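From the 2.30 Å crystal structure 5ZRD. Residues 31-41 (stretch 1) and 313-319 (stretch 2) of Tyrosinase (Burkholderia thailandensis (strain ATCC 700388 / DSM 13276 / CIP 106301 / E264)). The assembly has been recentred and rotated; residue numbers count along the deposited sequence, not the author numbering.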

ATOM      1  N   ASP A  31       6.483  -6.896  52.123  1.00 44.86           N
ATOM      2  CA  ASP A  31       5.329  -6.285  51.424  1.00 50.03           C
ATOM      3  C   ASP A  31       5.612  -6.110  49.924  1.00 47.98           C
ATOM      4  O   ASP A  31       4.763  -6.393  49.058  1.00 47.49           O
ATOM      5  N   LEU A  32       6.810  -5.615  49.631  1.00 46.96           N
ATOM      6  CA  LEU A  32       7.225  -5.414  48.254  1.00 45.93           C
ATOM      7  C   LEU A  32       7.191  -6.758  47.510  1.00 39.11           C
ATOM      8  O   LEU A  32       6.551  -6.851  46.465  1.00 32.70           O
ATOM      9  N   VAL A  33       7.855  -7.779  48.054  1.00 36.03           N
ATOM     10  CA  VAL A  33       7.879  -9.092  47.401  1.00 37.56           C
ATOM     11  C   VAL A  33       6.446  -9.615  47.254  1.00 38.41           C
ATOM     12  O   VAL A  33       6.059 -10.066  46.172  1.00 39.39           O
ATOM     13  N   ARG A  34       5.647  -9.509  48.316  1.00 43.89           N
ATOM     14  CA  ARG A  34       4.288 -10.043  48.283  1.00 41.82           C
ATOM     15  C   ARG A  34       3.496  -9.346  47.184  1.00 36.95           C
ATOM     16  O   ARG A  34       2.706  -9.988  46.539  1.00 39.63           O
ATOM     17  N   ALA A  35       3.700  -8.037  47.003  1.00 37.39           N
ATOM     18  CA  ALA A  35       2.996  -7.254  45.957  1.00 37.23           C
ATOM     19  C   ALA A  35       3.423  -7.705  44.555  1.00 35.50           C
ATOM     20  O   ALA A  35       2.606  -7.780  43.621  1.00 38.97           O
ATOM     21  N   TRP A  36       4.716  -7.979  44.402  1.00 31.22           N
ATOM     22  CA  TRP A  36       5.242  -8.388  43.123  1.00 34.02           C
ATOM     23  C   TRP A  36       4.739  -9.806  42.795  1.00 37.72           C
ATOM     24  O   TRP A  36       4.359 -10.097  41.633  1.00 32.47           O
ATOM     25  N   VAL A  37       4.705 -10.688  43.805  1.00 37.22           N
ATOM     26  CA  VAL A  37       4.086 -12.019  43.586  1.00 39.73           C
ATOM     27  C   VAL A  37       2.643 -11.819  43.098  1.00 38.32           C
ATOM     28  O   VAL A  37       2.221 -12.354  42.073  1.00 36.73           O
ATOM     29  N   GLY A  38       1.903 -10.961  43.776  1.00 38.53           N
ATOM     30  CA  GLY A  38       0.505 -10.747  43.408  1.00 39.81           C
ATOM     31  C   GLY A  38       0.311 -10.221  41.997  1.00 38.05           C
ATOM     32  O   GLY A  38      -0.565 -10.711  41.271  1.00 45.28           O
ATOM     33  N   ILE A  39       1.084  -9.213  41.572  1.00 44.92           N
ATOM     34  CA  ILE A  39       0.856  -8.649  40.197  1.00 39.76           C
ATOM     35  C   ILE A  39       1.329  -9.657  39.147  1.00 33.85           C
ATOM     36  O   ILE A  39       0.779  -9.712  38.047  1.00 33.29           O
ATOM     37  N   GLN A  40       2.310 -10.487  39.490  1.00 32.78           N
ATOM     38  CA  GLN A  40       2.769 -11.529  38.548  1.00 34.59           C
ATOM     39  C   GLN A  40       1.695 -12.616  38.407  1.00 39.50           C
ATOM     40  O   GLN A  40       1.651 -13.257  37.375  1.00 38.94           O
ATOM     41  N   ALA A  41       0.791 -12.781  39.388  1.00 38.28           N
ATOM     42  CA  ALA A  41      -0.164 -13.895  39.323  1.00 40.28           C
ATOM     43  C   ALA A  41      -1.500 -13.421  38.755  1.00 46.20           C
ATOM     44  O   ALA A  41      -2.372 -14.226  38.534  1.00 53.37           O
ATOM     45  N   ASP A 313      11.371  -7.548  32.337  1.00 28.70           N
ATOM     46  CA  ASP A 313      12.288  -7.862  33.429  1.00 30.10           C
ATOM     47  C   ASP A 313      11.995  -6.957  34.629  1.00 30.05           C
ATOM     48  O   ASP A 313      12.154  -5.762  34.526  1.00 32.35           O
ATOM     49  N   PRO A 314      11.617  -7.529  35.779  1.00 34.05           N
ATOM     50  CA  PRO A 314      11.270  -6.734  36.978  1.00 33.85           C
ATOM     51  C   PRO A 314      12.292  -5.642  37.325  1.00 33.84           C
ATOM     52  O   PRO A 314      11.867  -4.603  37.892  1.00 30.92           O
ATOM     53  N   ILE A 315      13.581  -5.856  36.977  1.00 30.92           N
ATOM     54  CA  ILE A 315      14.638  -4.909  37.320  1.00 31.38           C
ATOM     55  C   ILE A 315      14.412  -3.616  36.544  1.00 30.33           C
ATOM     56  O   ILE A 315      14.905  -2.556  36.954  1.00 29.98           O
ATOM     57  N   PHE A 316      13.747  -3.716  35.401  1.00 29.12           N
ATOM     58  CA  PHE A 316      13.378  -2.490  34.674  1.00 29.90           C
ATOM     59  C   PHE A 316      12.799  -1.427  35.616  1.00 28.84           C
ATOM     60  O   PHE A 316      13.157  -0.282  35.522  1.00 32.88           O
ATOM     61  N   PHE A 317      11.966  -1.813  36.555  1.00 31.01           N
ATOM     62  CA  PHE A 317      11.185  -0.838  37.337  1.00 30.69           C
ATOM     63  C   PHE A 317      12.011  -0.293  38.505  1.00 33.99           C
ATOM     64  O   PHE A 317      11.855   0.889  38.873  1.00 31.86           O
ATOM     65  N   PHE A 318      12.897  -1.116  39.055  1.00 30.24           N
ATOM     66  CA  PHE A 318      13.809  -0.659  40.117  1.00 29.30           C
ATOM     67  C   PHE A 318      14.790   0.386  39.555  1.00 31.48           C
ATOM     68  O   PHE A 318      15.153   1.375  40.208  1.00 31.17           O
ATOM     69  N   HIS A 319      15.239   0.125  38.334  1.00 30.92           N
ATOM     70  CA  HIS A 319      16.133   0.987  37.609  1.00 30.04           C
ATOM     71  C   HIS A 319      15.445   2.314  37.267  1.00 30.21           C
ATOM     72  O   HIS A 319      15.999   3.385  37.499  1.00 29.41           O
TER

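Residues 31-41 lie along one helix, and 313-319 run from a short loop into a second. The axes approach no closer than 13.9 Å, at an angle of 132° between their N-to-C directions, so contact depends on side chains, the large rings of Trp-36 and Phe-318 chief among them. The backbone register says the same: the CA atoms of Leu-32 and Phe-318 are 11.5 Å apart, those of Trp-36 and Pro-314 8.8 Å. The contact buries 232 Å² in total, both sides summed.

On the first helix Leu-32, Trp-36 and Gln-40 have CA-to-CB bonds directed toward the other stretch. Their spacing of four residues, close to one helical turn, places them in a row on one side of the helix, which is held by i to i+4 bonds such as Trp-36 N to Leu-32 O (3.0 Å) and Gln-40 N to Trp-36 O (3.0 Å). From the second stretch Pro-314 and Phe-317 also point toward the partner, whereas the CA-to-CB bond of Phe-318 runs sideways and its m rotamer (chi1 -71°) brings the ring end nearer.

The apolar contacts centre on Trp-36, which has 83 Å² covered, more than any other residue here. Its chi1 of -91° falls between the standard wells, and with chi2 at 94° the indole reaches three residues. Trp-36 CZ3 lies 3.7 Å from Pro-314 CB, on a ring whose pucker is C-gamma exo. Phe-317, also m (chi1 -69°), approaches near the indole plane, at its edge, with CD1 4.2 Å from Trp-36 CH2. Leu-32 extends the apolar surface by one turn: with chi1 t and chi2 p, its CD2 meets the edge of the Phe-318 ring, 3.9 Å from CE2.

Aromatic geometry is clearest between Trp-36 and Phe-318. The five-membered ring of the indole and the phenyl ring have planes 24° apart and centroids separated by 5.5 Å; near parallel but slid apart, they barely overlap. Their contact is nevertheless close, with Trp-36 CZ2 to Phe-318 CE1 and Trp-36 NE1 to Phe-318 CZ both at 3.8 Å.

No hydrogen bond crosses between the stretches. Trp-36 NE1 is buried by the contact and has no polar partner anywhere in the model. Gln-40, m then t (chi1 -80°, chi2 178°), contributes a packing contact, NE2 to Pro-314 CG at 3.7 Å, while NE2 is hydrogen-bonded elsewhere in the structure.

Two polar side-chain interactions lie within the stretches themselves. Asp-313 caps the turn into the second helix: its OD1 accepts from Ile-315 N at 2.9 Å with an N-H...acceptor angle of 170°, nearly linear. This bond spans Pro-314, at the start of the turn. On the first helix, Arg-34 NH2 and Asp-31 OD1 form a long salt bridge at 3.7 Å, well removed from the interface. No water or bound group enters this account; between the stretches, the packing rests on van der Waals contact.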

ATOM      1  CB  ASP A  31       4.974  -4.923  52.025  1.00 55.57           C
ATOM      2  CG  ASP A  31       4.358  -5.025  53.423  1.00 60.87           C
ATOM      3  OD1 ASP A  31       3.762  -6.074  53.783  1.00 67.03           O
ATOM      4  OD2 ASP A  31       4.461  -4.019  54.154  1.00 61.02           O
ATOM      5  CB  LEU A  32       8.628  -4.796  48.214  1.00 48.64           C
ATOM      6  CG  LEU A  32       9.140  -4.532  46.797  1.00 48.26           C
ATOM      7  CD1 LEU A  32       8.408  -3.353  46.178  1.00 44.04           C
ATOM      8  CD2 LEU A  32      10.643  -4.340  46.782  1.00 45.06           C
ATOM      9  CB  VAL A  33       8.796 -10.094  48.128  1.00 36.68           C
ATOM     10  CG1 VAL A  33       8.549 -11.520  47.657  1.00 38.62           C
ATOM     11  CG2 VAL A  33      10.272  -9.744  47.948  1.00 34.72           C
ATOM     12  CB  ARG A  34       3.585  -9.897  49.640  1.00 51.67           C
ATOM     13  CG  ARG A  34       2.103 -10.272  49.632  1.00 57.23           C
ATOM     14  CD  ARG A  34       1.415 -10.081  50.980  1.00 58.55           C
ATOM     15  NE  ARG A  34       1.861 -11.091  51.925  1.00 58.43           N
ATOM     16  CZ  ARG A  34       2.692 -10.884  52.943  1.00 68.76           C
ATOM     17  NH1 ARG A  34       3.060 -11.920  53.682  1.00 64.38           N
ATOM     18  NH2 ARG A  34       3.150  -9.667  53.225  1.00 62.24           N
ATOM     19  CB  ALA A  35       3.288  -5.782  46.145  1.00 39.99           C
ATOM     20  CB  TRP A  36       6.772  -8.301  43.125  1.00 34.98           C
ATOM     21  CG  TRP A  36       7.299  -6.984  42.663  1.00 34.89           C
ATOM     22  CD1 TRP A  36       7.643  -5.895  43.417  1.00 38.11           C
ATOM     23  CD2 TRP A  36       7.553  -6.621  41.304  1.00 36.89           C
ATOM     24  NE1 TRP A  36       8.089  -4.879  42.614  1.00 38.74           N
ATOM     25  CE2 TRP A  36       8.029  -5.294  41.314  1.00 37.85           C
ATOM     26  CE3 TRP A  36       7.405  -7.289  40.089  1.00 36.06           C
ATOM     27  CZ2 TRP A  36       8.381  -4.638  40.146  1.00 35.64           C
ATOM     28  CZ3 TRP A  36       7.747  -6.640  38.932  1.00 35.11           C
ATOM     29  CH2 TRP A  36       8.228  -5.335  38.969  1.00 37.06           C
ATOM     30  CB  VAL A  37       4.160 -12.894  44.855  1.00 42.53           C
ATOM     31  CG1 VAL A  37       3.391 -14.196  44.672  1.00 42.33           C
ATOM     32  CG2 VAL A  37       5.601 -13.186  45.255  1.00 39.44           C
ATOM     33  CB  ILE A  39       1.459  -7.234  39.999  1.00 46.55           C
ATOM     34  CG1 ILE A  39       2.991  -7.186  40.030  1.00 46.76           C
ATOM     35  CG2 ILE A  39       0.860  -6.238  40.993  1.00 45.21           C
ATOM     36  CD1 ILE A  39       3.579  -5.930  39.369  1.00 46.53           C
ATOM     37  CB  GLN A  40       4.136 -12.081  38.970  1.00 31.88           C
ATOM     38  CG  GLN A  40       5.262 -11.154  38.541  1.00 32.83           C
ATOM     39  CD  GLN A  40       6.670 -11.533  38.915  1.00 35.06           C
ATOM     40  OE1 GLN A  40       6.951 -12.603  39.456  1.00 35.70           O
ATOM     41  NE2 GLN A  40       7.584 -10.620  38.614  1.00 33.53           N
ATOM     42  CB  ALA A  41      -0.350 -14.509  40.682  1.00 38.89           C
ATOM     43  CB  ASP A 313      13.719  -7.673  32.995  1.00 29.57           C
ATOM     44  CG  ASP A 313      14.715  -8.096  34.049  1.00 31.58           C
ATOM     45  OD1 ASP A 313      14.399  -8.051  35.286  1.00 32.25           O
ATOM     46  OD2 ASP A 313      15.815  -8.500  33.595  1.00 28.80           O
ATOM     47  CB  PRO A 314      11.181  -7.759  38.117  1.00 34.58           C
ATOM     48  CG  PRO A 314      10.762  -9.036  37.416  1.00 32.59           C
ATOM     49  CD  PRO A 314      11.465  -8.972  36.081  1.00 33.70           C
ATOM     50  CB  ILE A 315      16.067  -5.447  37.061  1.00 29.76           C
ATOM     51  CG1 ILE A 315      17.108  -4.679  37.868  1.00 31.39           C
ATOM     52  CG2 ILE A 315      16.462  -5.409  35.604  1.00 30.30           C
ATOM     53  CD1 ILE A 315      18.420  -5.432  38.003  1.00 33.59           C
ATOM     54  CB  PHE A 316      12.365  -2.779  33.583  1.00 28.60           C
ATOM     55  CG  PHE A 316      11.946  -1.565  32.797  1.00 30.52           C
ATOM     56  CD1 PHE A 316      10.938  -0.738  33.266  1.00 28.80           C
ATOM     57  CD2 PHE A 316      12.537  -1.275  31.576  1.00 29.04           C
ATOM     58  CE1 PHE A 316      10.559   0.366  32.532  1.00 29.74           C
ATOM     59  CE2 PHE A 316      12.162  -0.163  30.844  1.00 27.85           C
ATOM     60  CZ  PHE A 316      11.181   0.658  31.331  1.00 30.27           C
ATOM     61  CB  PHE A 317       9.847  -1.459  37.744  1.00 28.06           C
ATOM     62  CG  PHE A 317       8.978  -1.636  36.541  1.00 27.74           C
ATOM     63  CD1 PHE A 317       9.122  -2.750  35.745  1.00 29.97           C
ATOM     64  CD2 PHE A 317       8.193  -0.601  36.089  1.00 26.29           C
ATOM     65  CE1 PHE A 317       8.408  -2.870  34.569  1.00 29.29           C
ATOM     66  CE2 PHE A 317       7.466  -0.730  34.915  1.00 28.69           C
ATOM     67  CZ  PHE A 317       7.570  -1.860  34.157  1.00 29.13           C
ATOM     68  CB  PHE A 318      14.539  -1.872  40.707  1.00 31.19           C
ATOM     69  CG  PHE A 318      13.610  -2.732  41.524  1.00 31.08           C
ATOM     70  CD1 PHE A 318      12.816  -3.685  40.916  1.00 31.65           C
ATOM     71  CD2 PHE A 318      13.448  -2.508  42.874  1.00 31.13           C
ATOM     72  CE1 PHE A 318      11.909  -4.418  41.655  1.00 35.06           C
ATOM     73  CE2 PHE A 318      12.563  -3.273  43.614  1.00 34.33           C
ATOM     74  CZ  PHE A 318      11.794  -4.223  43.005  1.00 32.31           C
ATOM     75  CB  HIS A 319      16.584   0.294  36.327  1.00 28.11           C
ATOM     76  CG  HIS A 319      17.128   1.222  35.302  1.00 27.16           C
ATOM     77  ND1 HIS A 319      18.260   1.967  35.509  1.00 26.86           N
ATOM     78  CD2 HIS A 319      16.693   1.523  34.066  1.00 30.98           C
ATOM     79  CE1 HIS A 319      18.526   2.659  34.420  1.00 29.50           C
ATOM     80  NE2 HIS A 319      17.548   2.431  33.535  1.00 32.34           N
TER